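Local coordinates for 2-dehydropantoate 2-reductase (Porphyromonas gingivalis, PDB 2QYT), which probably catalyses the NADPH-dependent reduction of ketopantoate to pantoate in the pathway to pantothenate, at residues W136-I142 / R158-G164. Numbering follows the deposited sequence. Where two conformers were deposited one is given.
Sequences WKGCVYI and RELFYFG. With EDO (1,2-ethanediol), chain J.
Tyr-162 presents the edge of its ring, at CE2, to CD2 of Tyr-141, 4.0 Å away, and the two side chains cross at an angle. Cys-139 O also lies at that ring's edge, near CD2, whereas Cys-139 SG sits obliquely to the ring in a loose sulfur-aromatic contact, 5.4 Å from its centroid; Tyr-197 stacks on Tyr-162 from helix 194-215, while Lys-201 makes a cation-pi contact with Tyr-141. On the other side of the sheet, Trp-136 and Phe-163 run side by side, their planes 29° apart but slid so far that they barely overlap. With CG held between its backbone N and carbonyl carbon (chi1 83°), Phe-163 brings CE1 within 3.6 Å of Trp-136 CZ3. In the non-hydrogen-bonded pair Gly-138/Phe-163 the CA atoms are 4.1 Å apart. Farther along, Val-140 CG1 meets Phe-161 CD1 obliquely, and Ile-142 CG1 packs on Glu-159 CB, whose carboxylate turns away to Tyr-23. Ethanediol, probably from the crystallisation liquor, accepts a hydrogen bond at O2 from Glu-159 N (2.9 Å) and donates one to Glu-159 O (2.8 Å). Six backbone hydrogen bonds join the strands, two for each of the pairs Lys-137/Gly-164, Cys-139/Tyr-162 and Tyr-141/Leu-160. The result is a regular antiparallel ladder in the mixed sheet, flanked by strands 151-154 and 188-189, that accompanies the parallel, Rossmann-type sheet of ketopantoate reductase, with helix 18-33 on one face and helix 194-215 on the other.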
# COMPACT_ATOMS: atom_id res chain seq x y z
N TRP A 136 -4.82 -9.01 6.38
CA TRP A 136 -4.67 -9.42 4.99
C TRP A 136 -3.50 -8.67 4.35
O TRP A 136 -2.90 -7.84 4.99
CB TRP A 136 -5.96 -9.14 4.23
CG TRP A 136 -7.17 -10.01 4.64
CD1 TRP A 136 -7.16 -11.19 5.37
CD2 TRP A 136 -8.52 -9.78 4.25
NE1 TRP A 136 -8.43 -11.68 5.46
CE2 TRP A 136 -9.29 -10.83 4.80
CE3 TRP A 136 -9.16 -8.77 3.51
CZ2 TRP A 136 -10.69 -10.90 4.64
CZ3 TRP A 136 -10.55 -8.84 3.36
CH2 TRP A 136 -11.29 -9.90 3.92
N LYS A 137 -3.15 -9.00 3.12
CA LYS A 137 -2.06 -8.36 2.39
C LYS A 137 -2.68 -7.53 1.29
O LYS A 137 -3.70 -7.91 0.73
CB LYS A 137 -1.16 -9.41 1.76
CG LYS A 137 -0.61 -10.36 2.78
CD LYS A 137 0.51 -11.19 2.26
CE LYS A 137 0.87 -12.19 3.35
NZ LYS A 137 1.86 -13.20 2.90
N GLY A 138 -2.06 -6.40 0.98
CA GLY A 138 -2.55 -5.57 -0.10
C GLY A 138 -1.45 -4.73 -0.71
O GLY A 138 -0.39 -4.55 -0.09
N CYS A 139 -1.66 -4.28 -1.95
CA CYS A 139 -0.82 -3.27 -2.53
C CYS A 139 -1.57 -2.50 -3.61
O CYS A 139 -2.48 -3.03 -4.26
CB CYS A 139 0.47 -3.88 -3.10
SG CYS A 139 0.22 -4.84 -4.60
N VAL A 140 -1.20 -1.24 -3.80
CA VAL A 140 -1.91 -0.34 -4.73
C VAL A 140 -0.93 0.19 -5.77
O VAL A 140 0.27 0.26 -5.51
CB VAL A 140 -2.66 0.80 -3.98
CG1 VAL A 140 -3.70 0.22 -3.03
CG2 VAL A 140 -1.71 1.72 -3.20
N TYR A 141 -1.41 0.46 -6.98
CA TYR A 141 -0.66 1.20 -7.98
C TYR A 141 -1.48 2.45 -8.26
O TYR A 141 -2.58 2.38 -8.81
CB TYR A 141 -0.47 0.40 -9.27
CG TYR A 141 0.46 -0.76 -9.15
CD1 TYR A 141 1.78 -0.65 -9.54
CD2 TYR A 141 0.04 -1.97 -8.59
CE1 TYR A 141 2.67 -1.75 -9.45
CE2 TYR A 141 0.93 -3.05 -8.48
CZ TYR A 141 2.23 -2.94 -8.90
OH TYR A 141 3.10 -4.01 -8.77
N ILE A 142 -0.96 3.59 -7.84
CA ILE A 142 -1.71 4.82 -7.86
C ILE A 142 -0.73 5.95 -7.65
O ILE A 142 0.21 5.80 -6.84
CB ILE A 142 -2.86 4.87 -6.79
CG1 ILE A 142 -3.88 5.99 -7.12
CG2 ILE A 142 -2.33 4.83 -5.31
CD1 ILE A 142 -5.02 6.23 -5.98
N ARG A 158 -5.73 6.56 -13.45
CA ARG A 158 -5.49 5.12 -13.32
C ARG A 158 -5.13 4.73 -11.89
O ARG A 158 -4.26 5.39 -11.29
CB ARG A 158 -4.26 4.71 -14.15
CG ARG A 158 -4.40 4.70 -15.65
CD ARG A 158 -3.05 4.42 -16.32
NE ARG A 158 -2.06 5.51 -16.22
CZ ARG A 158 -2.12 6.66 -16.89
NH1 ARG A 158 -3.13 6.92 -17.70
NH2 ARG A 158 -1.16 7.57 -16.72
N GLU A 159 -5.72 3.64 -11.40
CA GLU A 159 -5.33 3.00 -10.15
C GLU A 159 -5.67 1.50 -10.14
O GLU A 159 -6.57 1.04 -10.85
CB GLU A 159 -5.85 3.74 -8.91
CG GLU A 159 -7.37 3.75 -8.64
CD GLU A 159 -8.00 2.37 -8.34
OE1 GLU A 159 -9.16 2.20 -8.74
OE2 GLU A 159 -7.37 1.47 -7.74
N LEU A 160 -4.91 0.74 -9.34
CA LEU A 160 -5.08 -0.70 -9.16
C LEU A 160 -4.96 -0.95 -7.67
O LEU A 160 -4.11 -0.36 -7.06
CB LEU A 160 -4.01 -1.47 -9.93
CG LEU A 160 -4.11 -1.33 -11.46
CD1 LEU A 160 -2.84 -1.86 -12.17
CD2 LEU A 160 -5.40 -2.04 -11.96
N PHE A 161 -5.84 -1.81 -7.11
CA PHE A 161 -5.93 -2.12 -5.71
C PHE A 161 -6.01 -3.64 -5.74
O PHE A 161 -6.97 -4.23 -6.28
CB PHE A 161 -7.21 -1.48 -5.14
CG PHE A 161 -7.43 -1.64 -3.64
CD1 PHE A 161 -7.46 -0.50 -2.81
CD2 PHE A 161 -7.72 -2.87 -3.07
CE1 PHE A 161 -7.72 -0.62 -1.43
CE2 PHE A 161 -7.96 -3.00 -1.69
CZ PHE A 161 -7.97 -1.87 -0.87
N TYR A 162 -4.97 -4.28 -5.19
CA TYR A 162 -4.95 -5.74 -5.01
C TYR A 162 -4.98 -6.11 -3.55
O TYR A 162 -4.35 -5.45 -2.74
CB TYR A 162 -3.68 -6.34 -5.61
CG TYR A 162 -3.57 -6.14 -7.07
CD1 TYR A 162 -4.17 -7.03 -7.96
CD2 TYR A 162 -2.83 -5.07 -7.59
CE1 TYR A 162 -4.05 -6.85 -9.35
CE2 TYR A 162 -2.70 -4.89 -8.97
CZ TYR A 162 -3.31 -5.78 -9.84
OH TYR A 162 -3.20 -5.61 -11.18
N PHE A 163 -5.67 -7.17 -3.19
CA PHE A 163 -5.67 -7.57 -1.77
C PHE A 163 -6.02 -9.02 -1.65
O PHE A 163 -6.45 -9.62 -2.63
CB PHE A 163 -6.67 -6.71 -0.97
CG PHE A 163 -8.08 -7.20 -1.06
CD1 PHE A 163 -8.60 -8.03 -0.04
CD2 PHE A 163 -8.86 -6.88 -2.17
CE1 PHE A 163 -9.92 -8.51 -0.12
CE2 PHE A 163 -10.17 -7.36 -2.27
CZ PHE A 163 -10.71 -8.18 -1.22
N GLY A 164 -5.81 -9.59 -0.47
CA GLY A 164 -6.18 -10.98 -0.23
C GLY A 164 -5.64 -11.53 1.05
O GLY A 164 -4.71 -10.97 1.62
C1 EDO J . -9.70 4.68 -12.33
O1 EDO J . -9.75 5.74 -11.38
C2 EDO J . -9.70 3.34 -11.63
O2 EDO J . -8.41 2.78 -11.94